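Side-chain contacts in cytokinin riboside 5'-monophosphate phosphoribohydrolase (PDB 5WQ3), which belongs to the LOG-like proteins of the SLOG clan, built as a Rossmann-like parallel beta sheet with helices packed on both faces: residues V127-E132 / T157-Y162; E181-V186 / D227-T232. All coordinates share one frame; numbering follows the deposited sequence. Where two conformers were deposited one is given.

Contact 1: V127-E132 / T157-Y162. With EDO (1,2-ethanediol), chain L.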
ATOM      1  N   VAL C 127     -50.921  22.623 -29.149  1.00 23.44           N
ATOM      2  CA  VAL C 127     -50.642  23.423 -27.943  1.00 24.98           C
ATOM      3  C   VAL C 127     -50.367  22.474 -26.808  1.00 24.52           C
ATOM      4  O   VAL C 127     -51.045  21.465 -26.696  1.00 24.23           O
ATOM      5  CB  VAL C 127     -51.839  24.303 -27.534  1.00 23.64           C
ATOM      6  CG1 VAL C 127     -51.476  25.205 -26.355  1.00 23.36           C
ATOM      7  CG2 VAL C 127     -52.351  25.082 -28.723  1.00 24.16           C
ATOM      8  N   GLY C 128     -49.395  22.851 -25.972  1.00 24.80           N
ATOM      9  CA  GLY C 128     -49.000  22.104 -24.764  1.00 24.42           C
ATOM     10  C   GLY C 128     -48.855  23.035 -23.571  1.00 23.97           C
ATOM     11  O   GLY C 128     -48.018  24.006 -23.564  1.00 22.03           O
ATOM     12  N   LEU C 129     -49.635  22.759 -22.540  1.00 22.15           N
ATOM     13  CA  LEU C 129     -49.606  23.591 -21.328  1.00 20.58           C
ATOM     14  C   LEU C 129     -49.096  22.668 -20.268  1.00 23.93           C
ATOM     15  O   LEU C 129     -49.844  21.870 -19.721  1.00 22.29           O
ATOM     16  CB  LEU C 129     -50.963  24.140 -20.972  1.00 20.83           C
ATOM     17  CG  LEU C 129     -51.832  24.777 -22.081  1.00 21.87           C
ATOM     18  CD1 LEU C 129     -53.127  25.309 -21.495  1.00 21.19           C
ATOM     19  CD2 LEU C 129     -51.140  25.897 -22.836  1.00 23.90           C
ATOM     20  N   GLY C 130     -47.776  22.721 -20.055  1.00 26.51           N
ATOM     21  CA  GLY C 130     -47.140  21.812 -19.145  1.00 25.76           C
ATOM     22  C   GLY C 130     -47.229  22.197 -17.692  1.00 26.45           C
ATOM     23  O   GLY C 130     -47.425  23.380 -17.327  1.00 24.45           O
ATOM     24  N   ILE C 131     -46.989  21.205 -16.855  1.00 32.72           N
ATOM     25  CA  ILE C 131     -46.844  21.396 -15.440  1.00 34.09           C
ATOM     26  C   ILE C 131     -45.404  21.066 -15.055  1.00 37.44           C
ATOM     27  O   ILE C 131     -44.882  20.057 -15.461  1.00 35.22           O
ATOM     28  CB  ILE C 131     -47.847  20.514 -14.709  1.00 39.13           C
ATOM     29  CG1 ILE C 131     -47.830  20.788 -13.236  1.00 40.20           C
ATOM     30  CG2 ILE C 131     -47.536  19.072 -14.965  1.00 44.66           C
ATOM     31  CD1 ILE C 131     -48.455  22.101 -12.895  1.00 42.35           C
ATOM     32  N   GLU C 132     -44.751  21.948 -14.327  1.00 34.49           N
ATOM     33  CA  GLU C 132     -43.358  21.738 -14.016  1.00 38.70           C
ATOM     34  C   GLU C 132     -43.255  20.662 -12.988  1.00 36.43           C
ATOM     35  O   GLU C 132     -43.828  20.759 -11.951  1.00 36.22           O
ATOM     36  CB  GLU C 132     -42.636  23.011 -13.633  1.00 38.37           C
ATOM     37  CG  GLU C 132     -42.617  23.322 -12.184  1.00 46.39           C
ATOM     38  CD  GLU C 132     -41.914  24.639 -11.897  1.00 56.01           C
ATOM     39  OE1 GLU C 132     -41.595  25.378 -12.841  1.00 50.24           O
ATOM     40  OE2 GLU C 132     -41.686  24.920 -10.726  1.00 57.03           O
ATOM     41  N   THR C 157     -57.166  26.319 -15.131  1.00 22.14           N
ATOM     42  CA  THR C 157     -57.965  27.371 -15.617  1.00 19.61           C
ATOM     43  C   THR C 157     -57.810  27.561 -17.150  1.00 20.87           C
ATOM     44  O   THR C 157     -58.806  27.857 -17.811  1.00 18.87           O
ATOM     45  CB  THR C 157     -57.567  28.696 -14.904  1.00 22.16           C
ATOM     46  OG1 THR C 157     -57.724  28.490 -13.497  1.00 25.67           O
ATOM     47  CG2 THR C 157     -58.447  29.791 -15.263  1.00 21.85           C
ATOM     48  N   MET C 158     -56.578  27.452 -17.687  1.00 18.47           N
ATOM     49  CA  MET C 158     -56.318  27.744 -19.080  1.00 18.75           C
ATOM     50  C   MET C 158     -57.055  26.735 -19.948  1.00 18.87           C
ATOM     51  O   MET C 158     -57.562  27.111 -20.998  1.00 20.08           O
ATOM     52  CB  MET C 158     -54.846  27.672 -19.391  1.00 19.82           C
ATOM     53  CG  MET C 158     -53.896  28.615 -18.645  1.00 20.04           C
ATOM     54  SD  MET C 158     -54.433  30.274 -18.674  1.00 21.91           S
ATOM     55  CE  MET C 158     -53.646  30.905 -17.173  1.00 25.36           C
ATOM     56  N   PHE C 159     -57.172  25.480 -19.506  1.00 19.45           N
ATOM     57  CA  PHE C 159     -57.914  24.467 -20.319  1.00 18.64           C
ATOM     58  C   PHE C 159     -59.384  24.822 -20.491  1.00 20.91           C
ATOM     59  O   PHE C 159     -59.932  24.675 -21.597  1.00 21.16           O
ATOM     60  CB  PHE C 159     -57.802  23.071 -19.725  1.00 20.60           C
ATOM     61  CG  PHE C 159     -56.401  22.496 -19.704  1.00 21.30           C
ATOM     62  CD1 PHE C 159     -55.629  22.458 -20.818  1.00 23.10           C
ATOM     63  CD2 PHE C 159     -55.880  21.971 -18.537  1.00 25.73           C
ATOM     64  CE1 PHE C 159     -54.365  21.892 -20.798  1.00 27.21           C
ATOM     65  CE2 PHE C 159     -54.599  21.379 -18.510  1.00 26.53           C
ATOM     66  CZ  PHE C 159     -53.834  21.360 -19.642  1.00 25.52           C
ATOM     67  N   LEU C 160     -60.020  25.341 -19.424  1.00 20.46           N
ATOM     68  CA  LEU C 160     -61.411  25.683 -19.447  1.00 22.38           C
ATOM     69  C   LEU C 160     -61.642  26.990 -20.169  1.00 23.39           C
ATOM     70  O   LEU C 160     -62.647  27.160 -20.835  1.00 21.61           O
ATOM     71  CB  LEU C 160     -62.002  25.793 -18.031  1.00 25.00           C
ATOM     72  CG  LEU C 160     -62.182  24.449 -17.302  1.00 30.01           C
ATOM     73  CD1 LEU C 160     -62.394  24.655 -15.795  1.00 32.72           C
ATOM     74  CD2 LEU C 160     -63.343  23.686 -17.959  1.00 29.30           C
ATOM     75  N   LYS C 161     -60.736  27.934 -20.004  1.00 22.77           N
ATOM     76  CA  LYS C 161     -60.948  29.268 -20.586  1.00 19.78           C
ATOM     77  C   LYS C 161     -60.673  29.302 -22.117  1.00 20.01           C
ATOM     78  O   LYS C 161     -61.322  30.066 -22.813  1.00 19.53           O
ATOM     79  CB  LYS C 161     -60.031  30.317 -19.882  1.00 21.63           C
ATOM     80  CG  LYS C 161     -60.411  31.766 -20.207  1.00 21.19           C
ATOM     81  CD  LYS C 161     -59.549  32.754 -19.432  1.00 26.76           C
ATOM     82  CE  LYS C 161     -59.945  34.183 -19.765  1.00 28.00           C
ATOM     83  NZ  LYS C 161     -58.961  35.150 -19.219  1.00 31.08           N
ATOM     84  N   TYR C 162     -59.714  28.532 -22.632  1.00 18.33           N
ATOM     85  CA  TYR C 162     -59.273  28.634 -24.016  1.00 18.87           C
ATOM     86  C   TYR C 162     -59.468  27.434 -24.877  1.00 18.04           C
ATOM     87  O   TYR C 162     -58.908  27.372 -25.923  1.00 20.10           O
ATOM     88  CB  TYR C 162     -57.802  29.030 -24.051  1.00 22.84           C
ATOM     89  CG  TYR C 162     -57.579  30.354 -23.364  1.00 22.48           C
ATOM     90  CD1 TYR C 162     -58.006  31.518 -23.951  1.00 24.40           C
ATOM     91  CD2 TYR C 162     -56.992  30.417 -22.070  1.00 23.63           C
ATOM     92  CE1 TYR C 162     -57.854  32.760 -23.305  1.00 22.84           C
ATOM     93  CE2 TYR C 162     -56.834  31.636 -21.418  1.00 19.80           C
ATOM     94  CZ  TYR C 162     -57.257  32.795 -22.050  1.00 22.42           C
ATOM     95  OH  TYR C 162     -57.071  33.995 -21.441  1.00 21.82           O
TER
HETATM   96  C1  EDO L 301     -59.932  25.568 -12.981  1.00 54.04           C
HETATM   97  O1  EDO L 301     -60.580  26.818 -12.873  1.00 52.06           O
HETATM   98  C2  EDO L 301     -60.467  24.693 -11.881  1.00 58.39           C
HETATM   99  O2  EDO L 301     -59.400  24.395 -10.998  1.00 64.60           O
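The carbonyl oxygen of L129 accepts a hydrogen bond from R155 NE, one turn before the helical residues that meet this strand, and CZ of F159 lies 4.0 Å from the same L129 O. The strand's carbonyl at L129 is thus tied to helix 152-162 through R155, while the contact between the two segments themselves is apolar. L129 carries the strand side, reaching the helix with one branch: its CD1 lies 3.6 Å from M158 CB and 3.7 Å from F159 CE1. With CG anti to the carbonyl carbon (chi1 -46°) and an extended second torsion, the leucine sends CD1 toward the helix backbone, where it fits between the root of M158 and the ring of F159. The ring meets this methyl obliquely, and L129 CG follows at 4.0 Å from F159 CE1. M158 offers its CB rather than its sulfur: the chain bends at chi2 (-49°) and carries SD away from L129. F159 and L129 point toward each other from opposite directions, the ring reaching the leucine through its CE1 and CD1. On the outer part of the helix, K161 NZ donates to Y162 OH over 3.1 Å, and K161 CG rests above one face of the Y162 ring, near its rim. T157 OG1 bonds to F153 O and receives a weak hydrogen bond from O1 of 1,2-ethanediol. The contact is buried where helix 152-162, the crossover from edge strand 145-149 to strand 166-168 of this Rossmann-like parallel sheet, passes over strand 126-131. That strand is hydrogen-bonded between strands 102-105 and 145-149, V104 and F149 supply further apolar surface, F159 meets F74 edge-to-face, and helices 46-64 and 173-188 pack beside helix 152-162.

Contact 2: E181-V186 / D227-T232; sequences EVLCMV and DRMLVT. With PGE (triethylene glycol), chain M.
In the beta-alpha-beta crossover from strand 166-168 to strand 196-199, the connecting helix 173-188 also touches the approach to the next strand, 230-232, and there V186 and L183 meet R228 and M229. V186 places one methyl over a face of the R228 guanidinium, with CG1 3.5 Å from R228 NE and 3.7 Å from R228 CZ. This methyl stands anti to the backbone N of V186 (chi1 167°), which aims it at the arginine; it sits toward the rim of the flat group rather than above its middle. R228 comes from the opposite direction and bends at chi3 (-44°), turning the guanidinium plane to the valine. The pairing is van der Waals contact on the flat surface of a cation; the N-H bonds lie in the plane of the group and so run beside the methyl, not at it. Deeper in, L183 and M229 cross at about a right angle and touch at two places: L183 CD2 is 4.1 Å from M229 CG, and L183 CD1 approaches M229 CE equally closely. The methionine bends at its last torsion, carrying CE back to the leucine. Beyond the contact, O4 of triethylene glycol makes a weak hydrogen bond of 2.9 Å to V231 O. Exposed R228 marks the outer side, whereas buried M229 rests on I196 and L198 of strand 196-199, the sheet neighbour of strand 230-232. L183 and V182 also lean on I196, helix 152-162 packs against the helix at E181 and M185, and L230 turns to helix 235-246.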
ATOM      1  N   GLU C 181     -63.809  17.779 -13.004  1.00 20.94           N
ATOM      2  CA  GLU C 181     -63.890  19.241 -13.005  1.00 23.14           C
ATOM      3  C   GLU C 181     -64.730  19.786 -14.143  1.00 22.72           C
ATOM      4  O   GLU C 181     -65.581  20.615 -13.919  1.00 25.26           O
ATOM      5  CB  GLU C 181     -62.503  19.725 -13.111  1.00 30.34           C
ATOM      6  CG  GLU C 181     -62.238  21.170 -12.924  1.00 40.40           C
ATOM      7  CD  GLU C 181     -60.726  21.318 -12.923  1.00 48.82           C
ATOM      8  OE1 GLU C 181     -60.049  20.495 -12.217  1.00 54.63           O
ATOM      9  OE2 GLU C 181     -60.233  22.169 -13.691  1.00 56.27           O
ATOM     10  N   VAL C 182     -64.540  19.298 -15.369  0.50 22.65           N
ATOM     11  CA  VAL C 182     -65.355  19.830 -16.454  0.50 21.69           C
ATOM     12  C   VAL C 182     -66.816  19.437 -16.230  0.50 22.40           C
ATOM     13  O   VAL C 182     -67.721  20.204 -16.480  0.50 22.48           O
ATOM     14  CB  VAL C 182     -64.853  19.480 -17.865  0.50 20.77           C
ATOM     15  CG1 VAL C 182     -64.656  17.973 -18.068  0.50 20.88           C
ATOM     16  CG2 VAL C 182     -65.815  20.014 -18.909  0.50 19.37           C
ATOM     17  N   LEU C 183     -67.041  18.214 -15.782  1.00 23.49           N
ATOM     18  CA  LEU C 183     -68.389  17.770 -15.521  1.00 24.24           C
ATOM     19  C   LEU C 183     -69.090  18.698 -14.501  1.00 25.05           C
ATOM     20  O   LEU C 183     -70.228  19.057 -14.730  1.00 25.65           O
ATOM     21  CB  LEU C 183     -68.418  16.327 -15.034  1.00 25.92           C
ATOM     22  CG  LEU C 183     -68.392  15.319 -16.160  1.00 24.12           C
ATOM     23  CD1 LEU C 183     -68.137  13.946 -15.581  1.00 23.46           C
ATOM     24  CD2 LEU C 183     -69.701  15.331 -16.942  1.00 26.17           C
ATOM     25  N   CYS C 184     -68.397  19.079 -13.438  0.50 25.80           N
ATOM     26  CA  CYS C 184     -68.946  20.016 -12.445  0.50 29.15           C
ATOM     27  C   CYS C 184     -69.110  21.466 -12.987  0.50 27.37           C
ATOM     28  O   CYS C 184     -69.994  22.191 -12.547  0.50 28.58           O
ATOM     29  CB  CYS C 184     -68.083  19.981 -11.172  0.50 31.65           C
ATOM     30  SG  CYS C 184     -68.614  21.100  -9.855  0.50 38.94           S
ATOM     31  N   MET C 185     -68.266  21.874 -13.931  1.00 26.23           N
ATOM     32  CA  MET C 185     -68.369  23.159 -14.587  1.00 27.51           C
ATOM     33  C   MET C 185     -69.562  23.129 -15.544  1.00 30.86           C
ATOM     34  O   MET C 185     -70.293  24.103 -15.647  1.00 26.66           O
ATOM     35  CB  MET C 185     -67.099  23.520 -15.313  1.00 29.36           C
ATOM     36  CG  MET C 185     -65.886  23.703 -14.422  1.00 30.77           C
ATOM     37  SD  MET C 185     -65.965  25.240 -13.498  1.00 39.39           S
ATOM     38  CE  MET C 185     -66.192  24.711 -11.806  1.00 46.92           C
ATOM     39  N   VAL C 186     -69.803  21.989 -16.195  1.00 29.84           N
ATOM     40  CA  VAL C 186     -70.963  21.908 -17.072  1.00 29.87           C
ATOM     41  C   VAL C 186     -72.242  21.915 -16.246  1.00 31.62           C
ATOM     42  O   VAL C 186     -73.185  22.681 -16.533  1.00 33.69           O
ATOM     43  CB  VAL C 186     -70.888  20.732 -18.051  1.00 29.69           C
ATOM     44  CG1 VAL C 186     -72.219  20.475 -18.739  1.00 32.50           C
ATOM     45  CG2 VAL C 186     -69.807  21.006 -19.067  1.00 32.44           C
ATOM     46  N   ASP C 227     -75.699  11.576 -19.076  1.00 36.13           N
ATOM     47  CA  ASP C 227     -76.122  11.265 -20.465  1.00 38.26           C
ATOM     48  C   ASP C 227     -75.518  12.153 -21.517  1.00 33.21           C
ATOM     49  O   ASP C 227     -75.440  11.746 -22.644  1.00 34.53           O
ATOM     50  CB  ASP C 227     -77.647  11.403 -20.622  1.00 46.09           C
ATOM     51  CG  ASP C 227     -78.400  10.198 -20.105  1.00 50.51           C
ATOM     52  OD1 ASP C 227     -77.750   9.265 -19.592  1.00 54.46           O
ATOM     53  OD2 ASP C 227     -79.641  10.192 -20.207  1.00 63.45           O
ATOM     54  N   ARG C 228     -75.097  13.359 -21.146  1.00 31.62           N
ATOM     55  CA  ARG C 228     -74.544  14.322 -22.103  1.00 32.30           C
ATOM     56  C   ARG C 228     -73.114  14.059 -22.575  1.00 34.17           C
ATOM     57  O   ARG C 228     -72.681  14.664 -23.569  1.00 30.03           O
ATOM     58  CB  ARG C 228     -74.575  15.708 -21.488  1.00 38.95           C
ATOM     59  CG  ARG C 228     -73.538  15.944 -20.387  1.00 43.21           C
ATOM     60  CD  ARG C 228     -73.883  17.176 -19.543  1.00 45.81           C
ATOM     61  NE  ARG C 228     -74.291  18.247 -20.449  1.00 49.76           N
ATOM     62  CZ  ARG C 228     -75.268  19.136 -20.254  1.00 51.87           C
ATOM     63  NH1 ARG C 228     -75.993  19.150 -19.151  1.00 54.76           N
ATOM     64  NH2 ARG C 228     -75.526  20.035 -21.198  1.00 54.11           N
ATOM     65  N   MET C 229     -72.375  13.169 -21.890  1.00 29.00           N
ATOM     66  CA  MET C 229     -71.078  12.752 -22.396  1.00 29.72           C
ATOM     67  C   MET C 229     -71.267  11.709 -23.479  1.00 27.33           C
ATOM     68  O   MET C 229     -72.033  10.796 -23.333  1.00 34.26           O
ATOM     69  CB  MET C 229     -70.253  12.028 -21.349  1.00 29.44           C
ATOM     70  CG  MET C 229     -69.864  12.827 -20.167  1.00 34.04           C
ATOM     71  SD  MET C 229     -68.572  11.948 -19.267  1.00 36.36           S
ATOM     72  CE  MET C 229     -69.627  11.082 -18.108  1.00 38.17           C
ATOM     73  N   LEU C 230     -70.440  11.728 -24.479  1.00 25.19           N
ATOM     74  CA  LEU C 230     -70.394  10.626 -25.404  1.00 23.76           C
ATOM     75  C   LEU C 230     -69.273   9.720 -24.982  1.00 23.70           C
ATOM     76  O   LEU C 230     -68.186  10.188 -24.662  1.00 24.58           O
ATOM     77  CB  LEU C 230     -70.106  11.138 -26.793  1.00 23.11           C
ATOM     78  CG  LEU C 230     -69.797  10.104 -27.834  1.00 23.61           C
ATOM     79  CD1 LEU C 230     -70.952   9.120 -28.047  1.00 24.02           C
ATOM     80  CD2 LEU C 230     -69.418  10.827 -29.101  1.00 22.37           C
ATOM     81  N   VAL C 231     -69.544   8.420 -24.952  1.00 19.18           N
ATOM     82  CA  VAL C 231     -68.515   7.393 -24.817  1.00 22.34           C
ATOM     83  C   VAL C 231     -68.435   6.540 -26.096  1.00 22.69           C
ATOM     84  O   VAL C 231     -69.426   5.925 -26.435  1.00 26.01           O
ATOM     85  CB  VAL C 231     -68.828   6.426 -23.612  1.00 20.41           C
ATOM     86  CG1 VAL C 231     -67.679   5.474 -23.377  1.00 22.32           C
ATOM     87  CG2 VAL C 231     -69.179   7.169 -22.326  1.00 21.87           C
ATOM     88  N   THR C 232     -67.300   6.469 -26.780  1.00 22.43           N
ATOM     89  CA  THR C 232     -67.252   5.796 -28.058  1.00 23.23           C
ATOM     90  C   THR C 232     -65.860   5.355 -28.372  1.00 27.49           C
ATOM     91  O   THR C 232     -64.900   5.844 -27.778  1.00 26.18           O
ATOM     92  CB  THR C 232     -67.745   6.724 -29.192  1.00 22.30           C
ATOM     93  OG1 THR C 232     -67.717   6.002 -30.419  1.00 21.44           O
ATOM     94  CG2 THR C 232     -66.773   8.015 -29.314  1.00 20.61           C
TER
HETATM   95  O4  PGE M 302     -70.567   3.529 -27.569  1.00 57.46           O
HETATM   96  C6  PGE M 302     -70.785   4.442 -28.638  1.00 50.41           C
HETATM   97  C5  PGE M 302     -72.169   5.042 -28.441  1.00 55.22           C
HETATM   98  O3  PGE M 302     -72.492   5.848 -29.571  1.00 39.44           O

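From the N terminus, contact 1 comes first: it closes a loop of 24 residues that holds strand 145-149 and the start of helix 152-162, joining strand 126-131 to the helix that leads back from the sheet edge toward strand 166-168. Contact 2 opens after contact 1 has closed. Its loop of 40 residues takes in strand 196-199 and helices 201-216 and 223-227, tying helix 173-188 to the turn that leads into the outermost strand, 230-232. The two are in series and neither nests nor crosses. Their centres lie about 19 Å apart over one sheet, and their helices meet where L160 CD1 packs 3.9 Å from M185 CG.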